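Local coordinates for protein nitroalkane oxidase (Podospora anserina, PDB 3MKH) that oxidises primary and secondary nitroalkanes to aldehydes or ketones with an FAD cofactor, releasing nitrite and turning molecular oxygen into hydrogen peroxide, at residues 79-83 against 328-332; 157-163 against 249-255. One frame throughout, in Å; residues are numbered along the deposited sequence.

Contact 1: residues 79-83 against 328-332; sequences AILVE and RALTW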
ATOM      1  N   ALA A  79       3.101 -23.553  16.168  1.00 21.39           N
ATOM      2  CA  ALA A  79       3.454 -22.495  15.224  1.00 24.21           C
ATOM      3  C   ALA A  79       4.858 -22.718  14.682  1.00 22.82           C
ATOM      4  O   ALA A  79       5.134 -22.444  13.512  1.00 20.98           O
ATOM      5  CB  ALA A  79       3.340 -21.124  15.878  1.00 20.53           C
ATOM      6  N   ILE A  80       5.744 -23.227  15.535  1.00 19.68           N
ATOM      7  CA  ILE A  80       7.107 -23.529  15.116  1.00 21.54           C
ATOM      8  C   ILE A  80       7.104 -24.645  14.076  1.00 20.69           C
ATOM      9  O   ILE A  80       7.717 -24.527  13.015  1.00 19.50           O
ATOM     10  CB  ILE A  80       8.007 -23.883  16.327  1.00 23.45           C
ATOM     11  CG1 ILE A  80       8.266 -22.616  17.154  1.00 24.13           C
ATOM     12  CG2 ILE A  80       9.302 -24.541  15.851  1.00 20.62           C
ATOM     13  CD1 ILE A  80       8.832 -22.860  18.566  1.00 28.09           C
ATOM     14  N   LEU A  81       6.378 -25.715  14.357  1.00 23.25           N
ATOM     15  CA  LEU A  81       6.295 -26.823  13.415  1.00 22.54           C
ATOM     16  C   LEU A  81       5.704 -26.362  12.078  1.00 22.17           C
ATOM     17  O   LEU A  81       6.238 -26.661  11.000  1.00 24.45           O
ATOM     18  CB  LEU A  81       5.447 -27.954  14.005  1.00 22.59           C
ATOM     19  CG  LEU A  81       5.061 -29.075  13.032  1.00 22.37           C
ATOM     20  CD1 LEU A  81       6.292 -29.848  12.599  1.00 26.86           C
ATOM     21  CD2 LEU A  81       4.053 -30.020  13.679  1.00 30.53           C
ATOM     22  N   VAL A  82       4.586 -25.652  12.149  1.00 21.54           N
ATOM     23  CA  VAL A  82       3.883 -25.223  10.938  1.00 22.64           C
ATOM     24  C   VAL A  82       4.731 -24.288  10.057  1.00 21.36           C
ATOM     25  O   VAL A  82       4.733 -24.418   8.826  1.00 21.04           O
ATOM     26  CB  VAL A  82       2.524 -24.567  11.280  1.00 21.30           C
ATOM     27  CG1 VAL A  82       1.924 -23.920  10.058  1.00 21.00           C
ATOM     28  CG2 VAL A  82       1.565 -25.614  11.845  1.00 20.49           C
ATOM     29  N   GLU A  83       5.451 -23.358  10.683  1.00 21.67           N
ATOM     30  CA  GLU A  83       6.308 -22.441   9.935  1.00 22.88           C
ATOM     31  C   GLU A  83       7.363 -23.227   9.154  1.00 23.56           C
ATOM     32  O   GLU A  83       7.565 -23.009   7.953  1.00 21.27           O
ATOM     33  CB  GLU A  83       6.992 -21.395  10.862  1.00 20.16           C
ATOM     34  CG  GLU A  83       8.049 -20.543  10.120  1.00 21.50           C
ATOM     35  CD  GLU A  83       8.950 -19.695  11.038  1.00 24.29           C
ATOM     36  OE1 GLU A  83       8.611 -19.517  12.226  1.00 23.69           O
ATOM     37  OE2 GLU A  83      10.010 -19.214  10.560  1.00 24.42           O
ATOM     38  N   ARG A 328       6.150 -13.116  12.407  1.00 19.59           N
ATOM     39  CA  ARG A 328       6.465 -14.172  13.384  1.00 22.64           C
ATOM     40  C   ARG A 328       6.228 -13.684  14.813  1.00 22.22           C
ATOM     41  O   ARG A 328       5.656 -14.396  15.626  1.00 21.97           O
ATOM     42  CB  ARG A 328       7.903 -14.714  13.254  1.00 19.42           C
ATOM     43  CG  ARG A 328       8.109 -15.971  14.097  1.00 22.16           C
ATOM     44  CD  ARG A 328       9.560 -16.456  14.110  1.00 24.93           C
ATOM     45  NE  ARG A 328       9.995 -16.891  12.791  1.00 24.36           N
ATOM     46  CZ  ARG A 328      10.840 -16.215  12.021  1.00 27.18           C
ATOM     47  NH1 ARG A 328      11.344 -15.049  12.435  1.00 24.55           N
ATOM     48  NH2 ARG A 328      11.176 -16.700  10.830  1.00 21.34           N
ATOM     49  N   ALA A 329       6.677 -12.466  15.103  1.00 23.40           N
ATOM     50  CA  ALA A 329       6.501 -11.857  16.421  1.00 22.23           C
ATOM     51  C   ALA A 329       5.022 -11.808  16.801  1.00 23.36           C
ATOM     52  O   ALA A 329       4.643 -12.193  17.916  1.00 22.00           O
ATOM     53  CB  ALA A 329       7.117 -10.447  16.430  1.00 22.20           C
ATOM     54  N   LEU A 330       4.190 -11.343  15.863  1.00 19.95           N
ATOM     55  CA  LEU A 330       2.747 -11.276  16.066  1.00 20.45           C
ATOM     56  C   LEU A 330       2.142 -12.672  16.233  1.00 21.88           C
ATOM     57  O   LEU A 330       1.327 -12.899  17.130  1.00 20.07           O
ATOM     58  CB  LEU A 330       2.053 -10.530  14.907  1.00 17.53           C
ATOM     59  CG  LEU A 330       0.522 -10.491  15.045  1.00 21.57           C
ATOM     60  CD1 LEU A 330       0.132  -9.870  16.365  1.00 22.90           C
ATOM     61  CD2 LEU A 330      -0.140  -9.735  13.898  1.00 22.74           C
ATOM     62  N   THR A 331       2.539 -13.607  15.367  1.00 18.43           N
ATOM     63  CA  THR A 331       2.029 -14.971  15.473  1.00 19.51           C
ATOM     64  C   THR A 331       2.351 -15.578  16.851  1.00 21.13           C
ATOM     65  O   THR A 331       1.504 -16.224  17.465  1.00 20.75           O
ATOM     66  CB  THR A 331       2.574 -15.882  14.353  1.00 21.90           C
ATOM     67  OG1 THR A 331       2.044 -15.448  13.096  1.00 22.81           O
ATOM     68  CG2 THR A 331       2.155 -17.325  14.584  1.00 20.87           C
ATOM     69  N   TRP A 332       3.581 -15.391  17.323  1.00 18.94           N
ATOM     70  CA  TRP A 332       3.971 -15.968  18.623  1.00 21.00           C
ATOM     71  C   TRP A 332       3.247 -15.291  19.796  1.00 21.32           C
ATOM     72  O   TRP A 332       2.871 -15.943  20.775  1.00 21.14           O
ATOM     73  CB  TRP A 332       5.486 -15.911  18.807  1.00 19.74           C
ATOM     74  CG  TRP A 332       6.224 -16.924  17.954  1.00 23.46           C
ATOM     75  CD1 TRP A 332       5.708 -17.678  16.932  1.00 25.76           C
ATOM     76  CD2 TRP A 332       7.602 -17.298  18.065  1.00 25.41           C
ATOM     77  NE1 TRP A 332       6.684 -18.494  16.398  1.00 22.85           N
ATOM     78  CE2 TRP A 332       7.854 -18.280  17.076  1.00 26.70           C
ATOM     79  CE3 TRP A 332       8.649 -16.903  18.908  1.00 30.11           C
ATOM     80  CZ2 TRP A 332       9.110 -18.866  16.905  1.00 27.11           C
ATOM     81  CZ3 TRP A 332       9.898 -17.482  18.731  1.00 31.63           C
ATOM     82  CH2 TRP A 332      10.114 -18.456  17.741  1.00 30.09           C
TER
HETATM   83  O   HOH W   1       6.411 -19.901  13.838  1.00 27.34           O

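Contact 2: residues 157-163 against 249-255; sequences LEGDEWV and RVPTKNV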
ATOM      1  N   LEU A 157     -33.658 -35.168  13.737  1.00 32.81           N
ATOM      2  CA  LEU A 157     -33.787 -36.345  14.584  1.00 32.24           C
ATOM      3  C   LEU A 157     -35.032 -37.126  14.158  1.00 35.35           C
ATOM      4  O   LEU A 157     -36.134 -36.599  14.185  1.00 35.59           O
ATOM      5  CB  LEU A 157     -33.885 -35.939  16.057  1.00 35.28           C
ATOM      6  CG  LEU A 157     -34.033 -37.028  17.126  1.00 34.88           C
ATOM      7  CD1 LEU A 157     -32.847 -37.971  17.118  1.00 36.78           C
ATOM      8  CD2 LEU A 157     -34.176 -36.385  18.495  1.00 42.15           C
ATOM      9  N   GLU A 158     -34.836 -38.370  13.737  1.00 36.88           N
ATOM     10  CA  GLU A 158     -35.933 -39.255  13.370  1.00 37.95           C
ATOM     11  C   GLU A 158     -35.834 -40.472  14.257  1.00 43.29           C
ATOM     12  O   GLU A 158     -35.013 -41.357  14.022  1.00 39.96           O
ATOM     13  CB  GLU A 158     -35.848 -39.661  11.891  1.00 36.42           C
ATOM     14  CG  GLU A 158     -35.700 -38.470  10.962  1.00 39.25           C
ATOM     15  CD  GLU A 158     -36.019 -38.779   9.509  1.00 48.44           C
ATOM     16  OE1 GLU A 158     -35.904 -39.955   9.098  1.00 46.43           O
ATOM     17  OE2 GLU A 158     -36.377 -37.829   8.776  1.00 50.87           O
ATOM     18  N   GLY A 159     -36.650 -40.502  15.307  1.00 40.64           N
ATOM     19  CA  GLY A 159     -36.558 -41.570  16.276  1.00 42.94           C
ATOM     20  C   GLY A 159     -35.289 -41.437  17.089  1.00 43.87           C
ATOM     21  O   GLY A 159     -35.056 -40.404  17.736  1.00 44.06           O
ATOM     22  N   ASP A 160     -34.467 -42.480  17.073  1.00 37.74           N
ATOM     23  CA  ASP A 160     -33.204 -42.446  17.807  1.00 43.37           C
ATOM     24  C   ASP A 160     -31.982 -42.293  16.887  1.00 40.55           C
ATOM     25  O   ASP A 160     -30.866 -42.644  17.256  1.00 45.53           O
ATOM     26  CB  ASP A 160     -33.053 -43.679  18.703  1.00 48.17           C
ATOM     27  CG  ASP A 160     -32.956 -44.970  17.914  1.00 55.71           C
ATOM     28  OD1 ASP A 160     -33.339 -44.976  16.722  1.00 55.17           O
ATOM     29  OD2 ASP A 160     -32.496 -45.982  18.489  1.00 59.87           O
ATOM     30  N   GLU A 161     -32.189 -41.772  15.688  1.00 39.44           N
ATOM     31  CA  GLU A 161     -31.048 -41.457  14.843  1.00 38.08           C
ATOM     32  C   GLU A 161     -31.154 -40.053  14.249  1.00 34.69           C
ATOM     33  O   GLU A 161     -32.246 -39.565  13.965  1.00 35.07           O
ATOM     34  CB  GLU A 161     -30.834 -42.536  13.776  1.00 35.23           C
ATOM     35  CG  GLU A 161     -32.097 -43.064  13.142  1.00 43.46           C
ATOM     36  CD  GLU A 161     -31.843 -44.223  12.187  1.00 48.60           C
ATOM     37  OE1 GLU A 161     -30.826 -44.940  12.353  1.00 43.43           O
ATOM     38  OE2 GLU A 161     -32.669 -44.408  11.267  1.00 52.18           O
ATOM     39  N   TRP A 162     -30.010 -39.395  14.099  1.00 33.56           N
ATOM     40  CA  TRP A 162     -29.952 -38.135  13.377  1.00 30.96           C
ATOM     41  C   TRP A 162     -29.742 -38.422  11.900  1.00 31.72           C
ATOM     42  O   TRP A 162     -28.969 -39.300  11.531  1.00 28.72           O
ATOM     43  CB  TRP A 162     -28.833 -37.239  13.926  1.00 28.62           C
ATOM     44  CG  TRP A 162     -29.220 -36.581  15.220  1.00 29.88           C
ATOM     45  CD1 TRP A 162     -29.032 -37.076  16.486  1.00 29.02           C
ATOM     46  CD2 TRP A 162     -29.883 -35.324  15.375  1.00 27.44           C
ATOM     47  NE1 TRP A 162     -29.534 -36.199  17.413  1.00 28.05           N
ATOM     48  CE2 TRP A 162     -30.063 -35.116  16.760  1.00 30.32           C
ATOM     49  CE3 TRP A 162     -30.357 -34.358  14.477  1.00 29.16           C
ATOM     50  CZ2 TRP A 162     -30.688 -33.978  17.268  1.00 29.73           C
ATOM     51  CZ3 TRP A 162     -30.965 -33.217  14.988  1.00 32.00           C
ATOM     52  CH2 TRP A 162     -31.129 -33.042  16.372  1.00 30.53           C
ATOM     53  N   VAL A 163     -30.435 -37.680  11.052  1.00 31.75           N
ATOM     54  CA  VAL A 163     -30.336 -37.906   9.622  1.00 28.81           C
ATOM     55  C   VAL A 163     -29.765 -36.665   8.951  1.00 28.86           C
ATOM     56  O   VAL A 163     -30.313 -35.576   9.079  1.00 28.36           O
ATOM     57  CB  VAL A 163     -31.699 -38.280   9.021  1.00 31.40           C
ATOM     58  CG1 VAL A 163     -31.568 -38.536   7.528  1.00 33.85           C
ATOM     59  CG2 VAL A 163     -32.249 -39.518   9.721  1.00 33.95           C
ATOM     60  N   ARG A 249     -27.578 -41.585   8.287  1.00 27.58           N
ATOM     61  CA  ARG A 249     -28.163 -41.742   9.611  1.00 30.42           C
ATOM     62  C   ARG A 249     -27.119 -42.168  10.631  1.00 28.55           C
ATOM     63  O   ARG A 249     -26.366 -43.115  10.404  1.00 28.86           O
ATOM     64  CB  ARG A 249     -29.301 -42.766   9.568  1.00 36.55           C
ATOM     65  CG  ARG A 249     -30.403 -42.394   8.584  1.00 34.68           C
ATOM     66  CD  ARG A 249     -31.587 -43.367   8.646  1.00 47.71           C
ATOM     67  NE  ARG A 249     -32.733 -42.871   7.879  1.00 52.02           N
ATOM     68  CZ  ARG A 249     -32.846 -42.970   6.555  1.00 56.23           C
ATOM     69  NH1 ARG A 249     -31.880 -43.542   5.846  1.00 53.66           N
ATOM     70  NH2 ARG A 249     -33.923 -42.493   5.934  1.00 57.33           N
ATOM     71  N   VAL A 250     -27.088 -41.473  11.766  1.00 26.57           N
ATOM     72  CA  VAL A 250     -26.146 -41.816  12.819  1.00 29.22           C
ATOM     73  C   VAL A 250     -26.836 -41.836  14.186  1.00 26.32           C
ATOM     74  O   VAL A 250     -27.824 -41.131  14.411  1.00 29.89           O
ATOM     75  CB  VAL A 250     -24.948 -40.832  12.857  1.00 29.07           C
ATOM     76  CG1 VAL A 250     -24.174 -40.888  11.541  1.00 27.06           C
ATOM     77  CG2 VAL A 250     -25.425 -39.415  13.164  1.00 24.35           C
ATOM     78  N   PRO A 251     -26.315 -42.653  15.098  1.00 25.77           N
ATOM     79  CA  PRO A 251     -26.889 -42.739  16.443  1.00 31.04           C
ATOM     80  C   PRO A 251     -26.596 -41.462  17.224  1.00 34.36           C
ATOM     81  O   PRO A 251     -25.777 -40.625  16.807  1.00 27.41           O
ATOM     82  CB  PRO A 251     -26.190 -43.961  17.047  1.00 29.50           C
ATOM     83  CG  PRO A 251     -24.876 -44.051  16.306  1.00 27.14           C
ATOM     84  CD  PRO A 251     -25.175 -43.572  14.904  1.00 25.73           C
ATOM     85  N   THR A 252     -27.263 -41.301  18.355  1.00 28.73           N
ATOM     86  CA  THR A 252     -27.180 -40.049  19.087  1.00 26.95           C
ATOM     87  C   THR A 252     -25.810 -39.838  19.728  1.00 27.66           C
ATOM     88  O   THR A 252     -25.418 -38.706  19.995  1.00 27.78           O
ATOM     89  CB  THR A 252     -28.298 -39.940  20.142  1.00 36.77           C
ATOM     90  OG1 THR A 252     -28.219 -41.065  21.023  1.00 35.15           O
ATOM     91  CG2 THR A 252     -29.665 -39.915  19.465  1.00 35.23           C
ATOM     92  N   LYS A 253     -25.069 -40.914  19.964  1.00 28.70           N
ATOM     93  CA  LYS A 253     -23.705 -40.753  20.471  1.00 31.45           C
ATOM     94  C   LYS A 253     -22.844 -39.920  19.512  1.00 31.70           C
ATOM     95  O   LYS A 253     -21.868 -39.302  19.935  1.00 27.23           O
ATOM     96  CB  LYS A 253     -23.033 -42.103  20.745  1.00 29.32           C
ATOM     97  CG  LYS A 253     -22.800 -42.967  19.526  1.00 30.08           C
ATOM     98  CD  LYS A 253     -22.067 -44.245  19.900  1.00 34.80           C
ATOM     99  CE  LYS A 253     -21.831 -45.121  18.691  1.00 35.90           C
ATOM    100  NZ  LYS A 253     -21.180 -46.403  19.037  1.00 39.86           N
ATOM    101  N   ASN A 254     -23.213 -39.903  18.227  1.00 29.41           N
ATOM    102  CA  ASN A 254     -22.434 -39.175  17.214  1.00 27.20           C
ATOM    103  C   ASN A 254     -22.535 -37.658  17.339  1.00 28.78           C
ATOM    104  O   ASN A 254     -21.735 -36.922  16.746  1.00 25.27           O
ATOM    105  CB  ASN A 254     -22.839 -39.584  15.787  1.00 27.00           C
ATOM    106  CG  ASN A 254     -22.130 -40.838  15.300  1.00 26.19           C
ATOM    107  OD1 ASN A 254     -21.573 -40.866  14.192  1.00 31.53           O
ATOM    108  ND2 ASN A 254     -22.169 -41.885  16.094  1.00 24.36           N
ATOM    109  N   VAL A 255     -23.540 -37.174  18.067  1.00 25.06           N
ATOM    110  CA  VAL A 255     -23.683 -35.733  18.242  1.00 24.32           C
ATOM    111  C   VAL A 255     -22.575 -35.201  19.153  1.00 29.01           C
ATOM    112  O   VAL A 255     -22.438 -35.643  20.299  1.00 24.59           O
ATOM    113  CB  VAL A 255     -25.048 -35.350  18.822  1.00 29.64           C
ATOM    114  CG1 VAL A 255     -25.097 -33.854  19.081  1.00 26.77           C
ATOM    115  CG2 VAL A 255     -26.176 -35.778  17.881  1.00 27.38           C
TER
HETATM  116  O   HOH W   2     -34.391 -42.201   9.570  1.00 44.98           O
HETATM  117  O   HOH W   3     -35.490 -40.014   6.074  1.00 48.51           O
HETATM  118  O   HOH W   4     -28.980 -43.548  18.934  1.00 38.26           O

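Contact 1: residues 79-83 against 328-332
Arg328 reaches across from helix 311-340 to grip the carboxylate of Glu83 on helix 75-88, bridging two segment axes that run roughly antiparallel, 11.6 Å apart. With CG anti to the backbone N (chi1 -169°), Arg328 leads away from CB so that CG lies 3.7 Å above one face of the ring of Trp332, one turn further along the same helix. Arg328 CD then passes 3.7 Å from Glu83 OE1, and a bend at chi3 turns the guanidinium side-on. Arg328 NE bonds to Glu83 OE1 at 3.0 Å and Arg328 NH2 to Glu83 OE2 at 2.8 Å. Both oxygens are met on their syn sides but from out of the carboxylate plane, although they lie close to the guanidinium plane; the two planes are 27° apart. NH1 turns to a second carboxylate, Glu325.

The carboxylate is shared widely: OE2 also pairs with Arg286, and OE1 takes a bond from water 1 and another with Tyr426 of the second subunit. Two arginines would be expected to keep Glu83 ionised. Water 1 sits at the edge of the Trp332 ring, accepting from NE1 at 2.9 Å. Beyond it the helices meet through apolar groups: Ile80 CG1 lies 3.9 Å from Trp332 CZ2, and Ala79 CB 4.2 Å from Thr331 CG2. This is helix-helix packing round a buried salt bridge, joining the N-terminal helical domain to the C-terminal helical bundle of the acyl-CoA dehydrogenase fold, beside a subunit interface.

Contact 2: residues 157-163 against 249-255
Trp162 N gives its hydrogen to Val250 O at 2.8 Å, nearly along the C=O axis, and the return bond from Val250 N to Trp162 O makes the two residues a hydrogen-bonded antiparallel pair. Glu161 CA also approaches Val250 O, at 3.3 Å, in a bent CA-H...O contact (120° at H). Val163 and Arg249 follow as a non-hydrogen-bonded pair. Strands 161-168 and 242-251 thus join in the beta domain of the acyl-CoA dehydrogenase fold, at the hairpin end of the sheet.

On the face of Trp162 and Val250, the indole is a slab between two aliphatic groups. Val255 CG2 presses over one face, 3.4 Å from Trp162 NE1, and Leu157 CB lies over the opposite face, offset toward the rim. Thr252 CG2 approaches obliquely, 4.2 Å from Trp162 CD1. Met207 of strand 206-212 touches both Trp162 and Val255.

Arg249 runs along the other face, extended from CG to NE, with its CG 3.6 Å from Val163 CG2. Glu161 crosses it obliquely; its CG is wedged between the backbone N and the carbonyl carbon (chi1 41°), and OE2 stands 3.7 Å from Arg249 NE, a long salt bridge. Glu158 OE1 accepts from water 3, which takes a weak bond from Arg249 NH2, and from water 2, which also donates to Glu161 OE2. The type II' turn from Glu158 to Glu161, with Gly159 at positive phi, closes the hairpin. Water 4 donates to Asp160 O and accepts from Thr252 N.

The two backbone bonds of the Trp162-Val250 pair set the register here, whereas the charges meet by one long salt bridge and by water; two carboxylates near Arg249 would be expected to offset its charge at a partly solvent-exposed edge.

Contact 1 and contact 2 lie on opposite sides of the chain's centre, with their own centres 40 Å apart and nearest atoms about 26 Å apart. Along the sequence contact 2 is nested within the loop that contact 1 closes: the chain leaves the N-terminal helices, builds the beta domain, and returns to the C-terminal bundle. Contact 1 is the buried one, and the side chain of Thr331 is about 12 Å from that of Asp399, the inferred proton acceptor. Contact 2 is at the surface, away from the annotated sites and untouched by other subunits. One therefore ties domains together near a subunit interface, while the other belongs to the sheet of a single domain.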